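Local coordinates for aspartate aminotransferase (Plasmodium falciparum, PDB 3K7Y), which probably catalyses the pyridoxal-phosphate-dependent exchange of an amino group between L-aspartate and 2-oxoglutarate, giving oxaloacetate and L-glutamate, at residues A[157-162]-A[187-192]; A[180-185]-A[225-230]. All blocks are in the same frame, centred on the assembly; numbering follows the deposited sequence.

Contact 1 (A[157-162]-A[187-192])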
loop_
_atom_site.group_PDB
_atom_site.type_symbol
_atom_site.label_atom_id
_atom_site.label_comp_id
_atom_site.label_asym_id
_atom_site.label_seq_id
_atom_site.Cartn_x
_atom_site.Cartn_y
_atom_site.Cartn_z
ATOM N N ILE A 157 33.813 -5.637 17.069
ATOM C CA ILE A 157 32.361 -5.757 17.351
ATOM C C ILE A 157 31.753 -4.496 18.000
ATOM O O ILE A 157 31.085 -4.552 19.031
ATOM C CB ILE A 157 31.988 -7.062 18.108
ATOM C CG1 ILE A 157 32.660 -8.253 17.435
ATOM C CG2 ILE A 157 30.477 -7.281 18.114
ATOM C CD1 ILE A 157 32.576 -9.551 18.217
ATOM N N ASP A 158 31.991 -3.363 17.355
ATOM C CA ASP A 158 31.452 -2.079 17.760
ATOM C C ASP A 158 31.557 -1.275 16.489
ATOM O O ASP A 158 32.176 -1.732 15.527
ATOM C CB ASP A 158 32.332 -1.460 18.850
ATOM C CG ASP A 158 31.593 -0.426 19.719
ATOM O OD1 ASP A 158 30.714 0.331 19.206
ATOM O OD2 ASP A 158 31.928 -0.356 20.932
ATOM N N ILE A 159 30.947 -0.097 16.461
ATOM C CA ILE A 159 31.151 0.826 15.344
ATOM C C ILE A 159 32.613 1.258 15.320
ATOM O O ILE A 159 33.236 1.421 16.361
ATOM C CB ILE A 159 30.249 2.068 15.460
ATOM C CG1 ILE A 159 28.790 1.659 15.397
ATOM C CG2 ILE A 159 30.544 3.065 14.364
ATOM C CD1 ILE A 159 27.906 2.550 16.189
ATOM N N ASN A 160 33.160 1.416 14.128
ATOM C CA ASN A 160 34.479 1.958 13.965
ATOM C C ASN A 160 34.280 3.435 13.667
ATOM O O ASN A 160 34.173 3.832 12.498
ATOM C CB ASN A 160 35.155 1.256 12.802
ATOM C CG ASN A 160 36.589 1.655 12.632
ATOM O OD1 ASN A 160 36.949 2.840 12.699
ATOM N ND2 ASN A 160 37.434 0.660 12.389
ATOM N N TYR A 161 34.199 4.244 14.724
ATOM C CA TYR A 161 33.823 5.653 14.588
ATOM C C TYR A 161 34.887 6.459 13.852
ATOM O O TYR A 161 34.629 7.578 13.420
ATOM C CB TYR A 161 33.546 6.288 15.945
ATOM C CG TYR A 161 32.388 5.700 16.729
ATOM C CD1 TYR A 161 31.123 6.295 16.699
ATOM C CD2 TYR A 161 32.564 4.568 17.527
ATOM C CE1 TYR A 161 30.056 5.767 17.430
ATOM C CE2 TYR A 161 31.508 4.031 18.261
ATOM C CZ TYR A 161 30.254 4.633 18.210
ATOM O OH TYR A 161 29.208 4.085 18.932
ATOM N N ASP A 162 36.078 5.883 13.707
ATOM C CA ASP A 162 37.201 6.574 13.079
ATOM C C ASP A 162 37.027 6.550 11.577
ATOM O O ASP A 162 37.076 7.597 10.929
ATOM C CB ASP A 162 38.533 5.911 13.455
ATOM C CG ASP A 162 38.745 5.818 14.972
ATOM O OD1 ASP A 162 37.793 5.466 15.715
ATOM O OD2 ASP A 162 39.883 6.083 15.428
ATOM N N CYS A 187 23.338 -5.034 12.663
ATOM C CA CYS A 187 24.355 -4.821 13.744
ATOM C C CYS A 187 23.876 -4.763 15.194
ATOM O O CYS A 187 24.538 -5.284 16.068
ATOM C CB CYS A 187 25.195 -3.580 13.473
ATOM S SG CYS A 187 26.011 -3.724 11.909
ATOM N N SER A 188 22.748 -4.110 15.444
ATOM C CA SER A 188 22.210 -3.984 16.790
ATOM C C SER A 188 23.107 -3.100 17.650
ATOM O O SER A 188 23.170 -3.268 18.859
ATOM C CB SER A 188 22.057 -5.362 17.443
ATOM O OG SER A 188 21.611 -6.322 16.508
ATOM N N VAL A 189 23.786 -2.155 17.014
ATOM C CA VAL A 189 24.728 -1.261 17.679
ATOM C C VAL A 189 24.263 0.175 17.427
ATOM O O VAL A 189 24.163 0.576 16.276
ATOM C CB VAL A 189 26.168 -1.457 17.081
ATOM C CG1 VAL A 189 27.150 -0.509 17.694
ATOM C CG2 VAL A 189 26.667 -2.883 17.267
ATOM N N ASN A 190 23.958 0.933 18.481
ATOM C CA ASN A 190 23.542 2.353 18.323
ATOM C C ASN A 190 24.691 3.362 18.483
ATOM O O ASN A 190 25.681 3.073 19.157
ATOM C CB ASN A 190 22.313 2.742 19.188
ATOM C CG ASN A 190 22.056 1.789 20.367
ATOM O OD1 ASN A 190 22.368 0.599 20.308
ATOM N ND2 ASN A 190 21.457 2.314 21.434
ATOM N N ILE A 191 24.559 4.529 17.848
ATOM C CA ILE A 191 25.585 5.593 17.892
ATOM C C ILE A 191 25.617 6.305 19.255
ATOM O O ILE A 191 24.629 6.933 19.633
ATOM C CB ILE A 191 25.338 6.651 16.768
ATOM C CG1 ILE A 191 25.434 6.003 15.384
ATOM C CG2 ILE A 191 26.319 7.834 16.880
ATOM C CD1 ILE A 191 24.792 6.796 14.270
ATOM N N GLU A 192 26.736 6.215 19.980
ATOM C CA GLU A 192 26.883 6.866 21.301
ATOM C C GLU A 192 26.845 8.408 21.216
ATOM O O GLU A 192 27.386 8.995 20.271
ATOM C CB GLU A 192 28.198 6.436 21.957
ATOM C CG GLU A 192 28.421 4.930 22.037
ATOM C CD GLU A 192 29.878 4.558 22.317
ATOM O OE1 GLU A 192 30.793 5.332 21.944
ATOM O OE2 GLU A 192 30.105 3.477 22.902
#

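Contact 2 (A[180-185]-A[225-230]). With PLP (pyridoxal-5'-phosphate), chain B.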
loop_
_atom_site.group_PDB
_atom_site.type_symbol
_atom_site.label_atom_id
_atom_site.label_comp_id
_atom_site.label_asym_id
_atom_site.label_seq_id
_atom_site.Cartn_x
_atom_site.Cartn_y
_atom_site.Cartn_z
ATOM N N GLN A 180 20.875 4.445 10.133
ATOM C CA GLN A 180 20.194 3.806 11.246
ATOM C C GLN A 180 21.026 4.164 12.462
ATOM O O GLN A 180 22.155 3.684 12.617
ATOM C CB GLN A 180 20.165 2.289 11.084
ATOM C CG GLN A 180 19.465 1.774 9.882
ATOM C CD GLN A 180 19.351 0.266 9.920
ATOM O OE1 GLN A 180 19.914 -0.436 9.075
ATOM N NE2 GLN A 180 18.615 -0.249 10.911
ATOM N N ILE A 181 20.471 5.021 13.306
ATOM C CA ILE A 181 21.206 5.581 14.422
ATOM C C ILE A 181 21.016 4.786 15.697
ATOM O O ILE A 181 21.770 4.959 16.658
ATOM C CB ILE A 181 20.751 6.993 14.692
ATOM C CG1 ILE A 181 19.270 7.004 15.061
ATOM C CG2 ILE A 181 21.031 7.857 13.485
ATOM C CD1 ILE A 181 18.740 8.353 15.319
ATOM N N SER A 182 20.005 3.924 15.711
ATOM C CA SER A 182 19.642 3.175 16.899
ATOM C C SER A 182 19.034 1.857 16.467
ATOM O O SER A 182 18.469 1.768 15.388
ATOM C CB SER A 182 18.656 3.987 17.745
ATOM O OG SER A 182 18.306 3.309 18.940
ATOM N N CYS A 183 19.186 0.839 17.309
ATOM C CA CYS A 183 18.674 -0.515 17.056
ATOM C C CYS A 183 19.046 -1.112 15.702
ATOM O O CYS A 183 18.274 -1.874 15.119
ATOM C CB CYS A 183 17.165 -0.555 17.266
ATOM S SG CYS A 183 16.747 -0.103 18.939
ATOM N N TYR A 184 20.244 -0.777 15.231
ATOM C CA TYR A 184 20.716 -1.122 13.901
ATOM C C TYR A 184 20.322 -2.530 13.482
ATOM O O TYR A 184 20.473 -3.487 14.242
ATOM C CB TYR A 184 22.229 -0.976 13.846
ATOM C CG TYR A 184 22.783 -0.802 12.459
ATOM C CD1 TYR A 184 22.807 -1.862 11.549
ATOM C CD2 TYR A 184 23.302 0.429 12.047
ATOM C CE1 TYR A 184 23.333 -1.699 10.259
ATOM C CE2 TYR A 184 23.841 0.604 10.748
ATOM C CZ TYR A 184 23.854 -0.465 9.867
ATOM O OH TYR A 184 24.377 -0.290 8.600
ATOM N N ASN A 185 19.797 -2.633 12.266
ATOM C CA ASN A 185 19.464 -3.910 11.639
ATOM C C ASN A 185 20.365 -4.173 10.425
ATOM O O ASN A 185 20.241 -3.494 9.414
ATOM C CB ASN A 185 17.992 -3.908 11.224
ATOM C CG ASN A 185 17.551 -5.216 10.599
ATOM O OD1 ASN A 185 18.367 -6.011 10.132
ATOM N ND2 ASN A 185 16.247 -5.445 10.586
ATOM N N GLU A 225 12.589 8.507 24.009
ATOM C CA GLU A 225 13.037 9.746 23.404
ATOM C C GLU A 225 14.541 9.687 23.220
ATOM O O GLU A 225 15.071 10.347 22.341
ATOM C CB GLU A 225 12.626 10.969 24.221
ATOM C CG GLU A 225 11.123 11.208 24.245
ATOM C CD GLU A 225 10.730 12.613 24.694
ATOM O OE1 GLU A 225 9.777 13.167 24.105
ATOM O OE2 GLU A 225 11.364 13.171 25.619
ATOM N N GLU A 226 15.218 8.882 24.044
ATOM C CA GLU A 226 16.670 8.670 23.921
ATOM C C GLU A 226 17.021 8.226 22.497
ATOM O O GLU A 226 17.804 8.887 21.817
ATOM C CB GLU A 226 17.194 7.635 24.938
ATOM C CG GLU A 226 17.674 8.166 26.305
ATOM C CD GLU A 226 18.663 7.205 27.016
ATOM O OE1 GLU A 226 19.827 7.129 26.551
ATOM O OE2 GLU A 226 18.291 6.542 28.033
ATOM N N ASP A 227 16.401 7.129 22.052
ATOM C CA ASP A 227 16.675 6.485 20.757
ATOM C C ASP A 227 16.722 7.422 19.561
ATOM O O ASP A 227 17.300 7.090 18.524
ATOM C CB ASP A 227 15.625 5.412 20.485
ATOM C CG ASP A 227 15.812 4.184 21.345
ATOM O OD1 ASP A 227 16.887 4.036 21.966
ATOM O OD2 ASP A 227 14.884 3.357 21.401
ATOM N N VAL A 228 16.115 8.592 19.717
ATOM C CA VAL A 228 15.954 9.532 18.624
ATOM C C VAL A 228 16.677 10.865 18.911
ATOM O O VAL A 228 16.338 11.906 18.345
ATOM C CB VAL A 228 14.441 9.706 18.325
ATOM C CG1 VAL A 228 13.867 10.974 18.970
ATOM C CG2 VAL A 228 14.174 9.657 16.848
ATOM N N LEU A 229 17.696 10.821 19.769
ATOM C CA LEU A 229 18.392 12.048 20.178
ATOM C C LEU A 229 19.094 12.757 19.028
ATOM O O LEU A 229 18.964 13.975 18.884
ATOM C CB LEU A 229 19.381 11.815 21.336
ATOM C CG LEU A 229 20.185 13.023 21.851
ATOM C CD1 LEU A 229 19.318 14.240 22.168
ATOM C CD2 LEU A 229 20.996 12.637 23.070
ATOM N N LEU A 230 19.829 12.004 18.214
ATOM C CA LEU A 230 20.600 12.615 17.150
ATOM C C LEU A 230 19.698 13.504 16.328
ATOM O O LEU A 230 20.095 14.607 15.935
ATOM C CB LEU A 230 21.222 11.571 16.249
ATOM C CG LEU A 230 22.607 11.876 15.677
ATOM C CD1 LEU A 230 22.711 11.187 14.330
ATOM C CD2 LEU A 230 22.962 13.359 15.552
HETATM N N1 PLP B . 13.824 -0.336 8.242
HETATM C C2 PLP B . 14.406 -1.256 9.076
HETATM C C2A PLP B . 15.792 -1.007 9.536
HETATM C C3 PLP B . 13.695 -2.377 9.476
HETATM O O3 PLP B . 14.270 -3.288 10.326
HETATM C C4 PLP B . 12.392 -2.573 9.016
HETATM C C4A PLP B . 11.620 -3.721 9.591
HETATM O O4A PLP B . 10.900 -3.528 10.581
HETATM C C5 PLP B . 11.782 -1.631 8.165
HETATM C C6 PLP B . 12.526 -0.514 7.779
HETATM C C5A PLP B . 10.367 -1.758 7.592
HETATM O O4P PLP B . 9.327 -2.035 8.513
HETATM P P PLP B . 7.827 -2.359 7.991
HETATM O O1P PLP B . 6.799 -1.963 9.011
HETATM O O2P PLP B . 7.673 -3.847 7.828
HETATM O O3P PLP B . 7.609 -1.588 6.709
#

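Contact 1 (A[157-162]-A[187-192])
At the edge of the large mixed sheet, I159 and Y161 pack against V189, I191 and E192 of the loop that leads from strand 176-179 to helix 193-206. The short edge strand 158-159 and the start of helix 161-170 supply the first side. I159 and V189 carry the apolar part. Their side chains slide past each other in opposite directions, and I159 CD1 comes to 3.5 Å from V189 CG1. The same methyl lies 3.7 Å from N190 O. D158 crosses V189 at about a right angle, with OD1 at 4.0 Å from V189 CG1.

Y161 closes the other end. One ring face holds I159 CG2 over its centre. I191 CG2 sits at the ring edge, 4.3 Å from Y161 CE1. The hydroxyl reaches the backbone of the loop: E192 N gives Y161 OH a weak hydrogen bond of 3.4 Å, nearly straight at 170°. E192 CG lies 3.3 Å from Y161 OH, and the E192 carboxylate plane is tilted 19° from the ring plane. D158 OD2 and E192 OE2 are 4.7 Å apart, which may raise the proton affinity of one of them.

Y161 also stacks on Y195 of helix 193-206. N160 is the N-cap of helix 161-170, and its OD1 accepts from L163 N and, weakly, from D162 N. The arrangement is an N-capped helix start following the edge strand of the large mixed sheet, in the fold type I architecture of class-I PLP-dependent aminotransferases.

Contact 2 (A[180-185]-A[225-230])
I181 and S182 meet D227 and L230 where the loop after strand 176-179 faces the start of helix 229-235. The tightly packed part centres on I181, which meets L230 and the D227 carbonyl. Its CG1 stands between the backbone N and the carbonyl carbon (chi1 61°), while CG2 is anti to the carbonyl carbon. CG2 meets L230 CD1 at 3.8 Å, and the I181 and L230 side chains cross obliquely. The CG1-CD1 branch approaches D227 O, 3.7 Å from I181 CD1, and also comes near L230 CB.

The S182 and D227 side is looser. S182 OG is anti to the backbone N (chi1 -178°) and gives D227 OD1 a weak, long hydrogen bond of 3.4 Å. S182 CB rests 3.5 Å from D227 O. S182 is partly exposed, whereas D227 is buried. The other carboxylate oxygen, D227 OD2, accepts hydrogen bonds from the backbone N-H groups of G218 and G220. These two donors would help to stabilise a negative charge on D227.

Both ends of 180-185 line the cofactor pocket, through Q180 and N185. N185 ND2 donates to PLP O3 at 2.9 Å, with an N-H...O angle of 139°. N185 OD1 accepts from R380, so both ends of the amide are used. Y216 OH also hydrogen-bonds to PLP and takes part in a weak hydrogen bond with N185 ND2.

Around the contact, F212 of strand 209-214 touches both I181 and L230. F196 and I200 of helix 193-206 pack on L230. The loop and the start of helix 229-235 therefore meet beside strand 209-214, with helix 193-206 against L230.

How the contacts relate
Contacts 1 and 2 share one loop, between strand 176-179 and helix 193-206: 180-185 is its first part and 187-192 its last. Their centres are 12 Å apart. The two parts touch directly. I191 N lies 3.1 Å from I181 O, a probable hydrogen bond, and N190 CB packs 3.5 Å from S182 CA. V189 O is 3.5 Å from Y184 CB. The loop thus bridges the start of helix 229-235, which it meets with its first part, and the edge strand 158-159, which it meets with its last. Contact 2 includes N185 and Q180 of the PLP pocket. Contact 1 is farther out, with the N190 side chain about 12 Å from PLP.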